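Local coordinates for fatty acid synthase 1, isoform A (Drosophila melanogaster, PDB 6FN6), which probably performs the ketoreduction, dehydration and NADPH-dependent enoyl reduction of the growing acyl chain, as the modifying region of a fatty acid synthase, at residues A[261-266]-A[554-559]; A[492-497]-A[1074-1079]. One frame throughout, in Å; residues are numbered along the deposited sequence.

Contact 1 of 2, residues A[261-266]-A[554-559]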
loop_
_atom_site.group_PDB
_atom_site.type_symbol
_atom_site.label_atom_id
_atom_site.label_comp_id
_atom_site.label_asym_id
_atom_site.label_seq_id
_atom_site.Cartn_x
_atom_site.Cartn_y
_atom_site.Cartn_z
ATOM N N LEU A 261 -49.993 -2.213 -24.258
ATOM C CA LEU A 261 -50.936 -3.205 -24.762
ATOM C C LEU A 261 -52.313 -2.593 -24.971
ATOM O O LEU A 261 -52.804 -1.843 -24.125
ATOM C CB LEU A 261 -51.036 -4.392 -23.802
ATOM C CG LEU A 261 -49.860 -5.371 -23.785
ATOM C CD1 LEU A 261 -50.089 -6.437 -22.730
ATOM C CD2 LEU A 261 -49.632 -6.009 -25.148
ATOM N N GLU A 262 -52.928 -2.917 -26.104
ATOM C CA GLU A 262 -54.290 -2.481 -26.388
ATOM C C GLU A 262 -55.186 -3.692 -26.606
ATOM O O GLU A 262 -54.883 -4.560 -27.425
ATOM C CB GLU A 262 -54.321 -1.567 -27.615
ATOM C CG GLU A 262 -53.432 -0.338 -27.492
ATOM C CD GLU A 262 -53.536 0.584 -28.690
ATOM O OE1 GLU A 262 -54.431 0.366 -29.533
ATOM O OE2 GLU A 262 -52.725 1.528 -28.787
ATOM N N ARG A 263 -56.293 -3.742 -25.874
ATOM C CA ARG A 263 -57.216 -4.865 -25.956
ATOM C C ARG A 263 -58.290 -4.617 -27.012
ATOM O O ARG A 263 -58.802 -3.506 -27.146
ATOM C CB ARG A 263 -57.864 -5.122 -24.594
ATOM C CG ARG A 263 -58.867 -4.067 -24.178
ATOM C CD ARG A 263 -59.408 -4.327 -22.786
ATOM N NE ARG A 263 -60.051 -3.138 -22.232
ATOM C CZ ARG A 263 -61.331 -2.820 -22.400
ATOM N NH1 ARG A 263 -62.133 -3.601 -23.111
ATOM N NH2 ARG A 263 -61.808 -1.713 -21.852
ATOM N N TYR A 264 -58.614 -5.661 -27.768
ATOM C CA TYR A 264 -59.686 -5.591 -28.748
ATOM C C TYR A 264 -61.021 -5.910 -28.089
ATOM O O TYR A 264 -61.081 -6.708 -27.156
ATOM C CB TYR A 264 -59.423 -6.559 -29.903
ATOM C CG TYR A 264 -58.453 -6.022 -30.924
ATOM C CD1 TYR A 264 -57.086 -6.182 -30.756
ATOM C CD2 TYR A 264 -58.899 -5.353 -32.052
ATOM C CE1 TYR A 264 -56.190 -5.696 -31.684
ATOM C CE2 TYR A 264 -58.009 -4.859 -32.987
ATOM C CZ TYR A 264 -56.656 -5.033 -32.795
ATOM O OH TYR A 264 -55.760 -4.547 -33.717
ATOM N N GLN A 265 -62.081 -5.256 -28.554
ATOM C CA GLN A 265 -63.434 -5.571 -28.107
ATOM C C GLN A 265 -64.463 -5.100 -29.130
ATOM O O GLN A 265 -64.179 -4.240 -29.963
ATOM C CB GLN A 265 -63.730 -4.936 -26.745
ATOM C CG GLN A 265 -63.623 -3.419 -26.706
ATOM C CD GLN A 265 -64.255 -2.828 -25.459
ATOM O OE1 GLN A 265 -63.562 -2.418 -24.529
ATOM N NE2 GLN A 265 -65.583 -2.783 -25.435
ATOM N N PHE A 266 -65.661 -5.667 -29.050
ATOM C CA PHE A 266 -66.750 -5.287 -29.938
ATOM C C PHE A 266 -67.412 -3.999 -29.462
ATOM O O PHE A 266 -67.857 -3.904 -28.318
ATOM C CB PHE A 266 -67.788 -6.406 -30.025
ATOM C CG PHE A 266 -68.986 -6.056 -30.860
ATOM C CD1 PHE A 266 -68.913 -6.083 -32.242
ATOM C CD2 PHE A 266 -70.182 -5.697 -30.263
ATOM C CE1 PHE A 266 -70.010 -5.758 -33.014
ATOM C CE2 PHE A 266 -71.282 -5.371 -31.027
ATOM C CZ PHE A 266 -71.197 -5.402 -32.405
ATOM N N ARG A 554 -62.625 -2.737 -32.115
ATOM C CA ARG A 554 -61.708 -1.620 -31.924
ATOM C C ARG A 554 -60.721 -1.912 -30.794
ATOM O O ARG A 554 -61.038 -2.638 -29.850
ATOM C CB ARG A 554 -62.489 -0.339 -31.630
ATOM C CG ARG A 554 -63.513 0.031 -32.698
ATOM C CD ARG A 554 -62.922 0.918 -33.789
ATOM N NE ARG A 554 -61.854 0.269 -34.550
ATOM C CZ ARG A 554 -62.025 -0.384 -35.699
ATOM N NH1 ARG A 554 -63.231 -0.501 -36.244
ATOM N NH2 ARG A 554 -60.980 -0.928 -36.308
ATOM N N HIS A 555 -59.520 -1.353 -30.901
ATOM C CA HIS A 555 -58.483 -1.560 -29.894
ATOM C C HIS A 555 -58.375 -0.356 -28.963
ATOM O O HIS A 555 -58.173 0.771 -29.411
ATOM C CB HIS A 555 -57.132 -1.840 -30.558
ATOM C CG HIS A 555 -56.751 -0.842 -31.605
ATOM N ND1 HIS A 555 -56.394 0.455 -31.304
ATOM C CD2 HIS A 555 -56.656 -0.955 -32.950
ATOM C CE1 HIS A 555 -56.103 1.099 -32.420
ATOM N NE2 HIS A 555 -56.254 0.265 -33.433
ATOM N N LEU A 556 -58.521 -0.609 -27.666
ATOM C CA LEU A 556 -58.510 0.448 -26.659
ATOM C C LEU A 556 -57.213 0.454 -25.849
ATOM O O LEU A 556 -56.700 -0.599 -25.464
ATOM C CB LEU A 556 -59.707 0.289 -25.724
ATOM C CG LEU A 556 -61.022 0.935 -26.170
ATOM C CD1 LEU A 556 -61.390 0.539 -27.591
ATOM C CD2 LEU A 556 -62.140 0.554 -25.215
ATOM N N LYS A 557 -56.697 1.653 -25.589
ATOM C CA LYS A 557 -55.477 1.826 -24.804
ATOM C C LYS A 557 -55.716 1.445 -23.344
ATOM O O LYS A 557 -56.670 1.916 -22.725
ATOM C CB LYS A 557 -54.979 3.273 -24.882
ATOM C CG LYS A 557 -54.431 3.699 -26.241
ATOM C CD LYS A 557 -54.323 5.221 -26.330
ATOM C CE LYS A 557 -53.970 5.710 -27.731
ATOM N NZ LYS A 557 -54.908 5.212 -28.772
ATOM N N LEU A 558 -54.857 0.589 -22.800
ATOM C CA LEU A 558 -54.996 0.150 -21.412
ATOM C C LEU A 558 -54.399 1.184 -20.449
ATOM O O LEU A 558 -53.377 1.808 -20.741
ATOM C CB LEU A 558 -54.336 -1.216 -21.215
ATOM C CG LEU A 558 -55.017 -2.375 -21.958
ATOM C CD1 LEU A 558 -54.153 -3.624 -21.938
ATOM C CD2 LEU A 558 -56.394 -2.674 -21.375
ATOM N N GLU A 559 -55.045 1.345 -19.297
ATOM C CA GLU A 559 -54.684 2.376 -18.323
ATOM C C GLU A 559 -53.506 2.021 -17.416
ATOM O O GLU A 559 -52.819 2.912 -16.917
ATOM C CB GLU A 559 -55.905 2.687 -17.445
ATOM C CG GLU A 559 -55.701 3.780 -16.388
ATOM C CD GLU A 559 -55.473 5.159 -16.981
ATOM O OE1 GLU A 559 -55.349 5.271 -18.219
ATOM O OE2 GLU A 559 -55.416 6.136 -16.203
#

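Contact 2 of 2, residues A[492-497]-A[1074-1079]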
loop_
_atom_site.group_PDB
_atom_site.type_symbol
_atom_site.label_atom_id
_atom_site.label_comp_id
_atom_site.label_asym_id
_atom_site.label_seq_id
_atom_site.Cartn_x
_atom_site.Cartn_y
_atom_site.Cartn_z
ATOM N N GLU A 492 -66.217 -20.748 -38.169
ATOM C CA GLU A 492 -65.150 -20.878 -37.182
ATOM C C GLU A 492 -63.793 -20.653 -37.840
ATOM O O GLU A 492 -63.652 -20.758 -39.058
ATOM C CB GLU A 492 -65.188 -22.252 -36.504
ATOM C CG GLU A 492 -66.359 -22.460 -35.547
ATOM C CD GLU A 492 -67.705 -22.504 -36.244
ATOM O OE1 GLU A 492 -67.769 -22.169 -37.445
ATOM O OE2 GLU A 492 -68.699 -22.875 -35.586
ATOM N N LEU A 493 -62.803 -20.330 -37.017
ATOM C CA LEU A 493 -61.451 -20.034 -37.474
ATOM C C LEU A 493 -61.464 -18.870 -38.454
ATOM O O LEU A 493 -60.654 -18.816 -39.379
ATOM C CB LEU A 493 -60.810 -21.254 -38.138
ATOM C CG LEU A 493 -60.492 -22.452 -37.243
ATOM C CD1 LEU A 493 -59.973 -23.599 -38.093
ATOM C CD2 LEU A 493 -59.504 -22.091 -36.149
ATOM N N PHE A 494 -62.389 -17.941 -38.248
ATOM C CA PHE A 494 -62.350 -16.672 -38.956
ATOM C C PHE A 494 -62.670 -15.543 -37.994
ATOM O O PHE A 494 -63.832 -15.173 -37.816
ATOM C CB PHE A 494 -63.327 -16.662 -40.133
ATOM C CG PHE A 494 -62.894 -17.524 -41.285
ATOM C CD1 PHE A 494 -61.678 -17.310 -41.914
ATOM C CD2 PHE A 494 -63.709 -18.543 -41.745
ATOM C CE1 PHE A 494 -61.281 -18.103 -42.975
ATOM C CE2 PHE A 494 -63.318 -19.338 -42.804
ATOM C CZ PHE A 494 -62.102 -19.118 -43.421
ATOM N N GLY A 495 -61.633 -15.022 -37.349
ATOM C CA GLY A 495 -61.768 -13.845 -36.518
ATOM C C GLY A 495 -61.980 -12.642 -37.408
ATOM O O GLY A 495 -61.307 -12.502 -38.430
ATOM N N ALA A 496 -62.895 -11.764 -37.016
ATOM C CA ALA A 496 -63.273 -10.637 -37.857
ATOM C C ALA A 496 -62.087 -9.704 -38.100
ATOM O O ALA A 496 -61.892 -9.216 -39.215
ATOM C CB ALA A 496 -64.430 -9.875 -37.227
ATOM N N VAL A 497 -61.296 -9.463 -37.059
ATOM C CA VAL A 497 -60.178 -8.526 -37.146
ATOM C C VAL A 497 -59.137 -9.013 -38.149
ATOM O O VAL A 497 -58.738 -8.276 -39.050
ATOM C CB VAL A 497 -59.546 -8.299 -35.755
ATOM C CG1 VAL A 497 -58.272 -7.456 -35.854
ATOM C CG2 VAL A 497 -60.549 -7.634 -34.825
ATOM N N TYR A 1074 -50.720 -15.786 -44.128
ATOM C CA TYR A 1074 -50.284 -15.464 -42.778
ATOM C C TYR A 1074 -51.406 -14.718 -42.067
ATOM O O TYR A 1074 -51.706 -14.984 -40.902
ATOM C CB TYR A 1074 -49.002 -14.628 -42.792
ATOM C CG TYR A 1074 -48.329 -14.538 -41.441
ATOM C CD1 TYR A 1074 -47.525 -15.570 -40.978
ATOM C CD2 TYR A 1074 -48.497 -13.423 -40.628
ATOM C CE1 TYR A 1074 -46.906 -15.498 -39.744
ATOM C CE2 TYR A 1074 -47.880 -13.341 -39.390
ATOM C CZ TYR A 1074 -47.088 -14.382 -38.955
ATOM O OH TYR A 1074 -46.471 -14.312 -37.727
ATOM N N GLY A 1075 -52.035 -13.791 -42.782
ATOM C CA GLY A 1075 -53.142 -13.031 -42.236
ATOM C C GLY A 1075 -54.291 -13.930 -41.823
ATOM O O GLY A 1075 -54.963 -13.677 -40.824
ATOM N N LEU A 1076 -54.515 -14.986 -42.599
ATOM C CA LEU A 1076 -55.591 -15.927 -42.315
ATOM C C LEU A 1076 -55.236 -16.800 -41.120
ATOM O O LEU A 1076 -56.117 -17.255 -40.391
ATOM C CB LEU A 1076 -55.884 -16.794 -43.540
ATOM C CG LEU A 1076 -56.665 -16.112 -44.667
ATOM C CD1 LEU A 1076 -56.641 -16.955 -45.934
ATOM C CD2 LEU A 1076 -58.100 -15.837 -44.238
ATOM N N ALA A 1077 -53.945 -17.043 -40.924
ATOM C CA ALA A 1077 -53.489 -17.806 -39.770
ATOM C C ALA A 1077 -53.774 -17.006 -38.504
ATOM O O ALA A 1077 -54.171 -17.565 -37.481
ATOM C CB ALA A 1077 -52.011 -18.130 -39.885
ATOM N N ASN A 1078 -53.570 -15.695 -38.581
ATOM C CA ASN A 1078 -53.893 -14.807 -37.468
ATOM C C ASN A 1078 -55.386 -14.864 -37.169
ATOM O O ASN A 1078 -55.795 -15.082 -36.029
ATOM C CB ASN A 1078 -53.481 -13.367 -37.780
ATOM C CG ASN A 1078 -51.984 -13.157 -37.708
ATOM O OD1 ASN A 1078 -51.249 -14.007 -37.207
ATOM N ND2 ASN A 1078 -51.523 -12.019 -38.212
ATOM N N SER A 1079 -56.196 -14.670 -38.204
ATOM C CA SER A 1079 -57.645 -14.706 -38.063
ATOM C C SER A 1079 -58.080 -15.979 -37.347
ATOM O O SER A 1079 -58.926 -15.946 -36.457
ATOM C CB SER A 1079 -58.320 -14.612 -39.431
ATOM O OG SER A 1079 -59.730 -14.676 -39.305
#

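Contact 1 of 2, residues A[261-266]-A[554-559]
Leu261 meets Leu558 at the point where the 554-557 strand has just ended: CD1 of Leu558 lies 3.7 Å from CB of Leu261, and the backbone N of Leu558 reaches O of Leu261 in a weak hydrogen bond. From here the two strands run antiparallel, their short axes at 141°. Glu262 stands in a non-hydrogen-bonded pair with Lys557. Its CG is anti to the carbonyl carbon (chi1 -57°), and beyond it the extended chain brings OE1 to 2.6 Å from ND1 of His555. OE2 lies alongside the aliphatic part of Lys557, with NZ 4.3 Å away, too far for a salt bridge; that amine pairs with Asp288 instead. Arg263 and Leu556 form a hydrogen-bonded pair, N of Leu556 to O of Arg263 at 3.0 Å and the reverse bond slightly longer. On the side of the sheet these two side chains share, CD2 of Leu556 lies over one face of the Arg263 guanidinium, while CD2 of Leu558 sits at its edge. Tyr264 then offers a ring face to His555, whose CB lies 3.9 Å from the ring centroid; the rings form an offset edge-to-face pair, the imidazole edge toward the tyrosine ring, planes at 81°. Gln265 closes the pairing through two backbone bonds with Arg554, and its OE1 approaches CD2 of Leu556 at 3.4 Å. The Arg554 side chain turns instead to Gln292 and Glu296 on helix 279-296. Chemistry thus divides by face: Glu262, Tyr264, His555 and Lys557 gather charge and aromatic rings on one, where the carboxylate would probably make the imidazole easier to protonate, while leucine methyls pack against polar chains on the other.

Contact 2 of 2, residues A[492-497]-A[1074-1079]
Ser1079 and Gly495 hold each other through two hydrogen bonds that run in opposite directions. The amide N of Gly495 donates to O of Ser1079 over 3.0 Å, approaching from above the carbonyl plane, 54° out of it. In return the hydroxyl OG of Ser1079 gives its proton to O of Gly495 at 2.8 Å, lying in that carbonyl's plane on a lone pair. The serine can do this because OG is anti to its own backbone N (chi1 179°), which carries the hydroxyl out from helix 1072-1090 to the loop; OG also comes within 2.8 Å of N of Gly495. An alanine here in place of Ser1079 would probably leave O of Gly495 without this donor, with the amide bond to O of Ser1079 still in place. Close backbone approach belongs to the same arrangement: the CA atoms of Gly495 and Ser1079 are 4.5 Å apart, and glycine has no side chain to push the backbones apart. Apolar contact between the two segments is slighter. CE1 of Phe494 meets CD2 of Leu1076 at 4.1 Å, the methyl lying near the plane of the phenyl ring at its edge, with OG of Ser1079 also near that rim. Leu1076 and Ser1079 pack further on Leu499 of helix 496-504, and Leu493 rests on Ala1080 and Ile1084 of helix 1072-1090. Gly495 is the N-cap residue of helix 496-504, so that helix start is held against the side of helix 1072-1090, joining the Rossmann-type pseudo-ketoreductase and ketoreductase domains.

The centres of contacts 1 and 2 lie about 18 Å apart, and the two meet directly where CE2 of Tyr264 packs 3.9 Å from CG1 of Val497. Strand 549-557 links them further: it pairs with strand 257-268 in contact 1, and its Phe553 touches Ala496 and Val497 on helix 496-504. Along the chain the segments alternate, 261-266, 492-497, 554-559 and 1074-1079, so the contacts cross along the chain. Contact 1 brings strand 257-268 onto strand 549-557 of the pseudo-ketoreductase; contact 2 joins that part to the ketoreductase, across the long stretch that includes the enoyl reductase. Together they leave pseudo-ketoreductase and ketoreductase packed side by side.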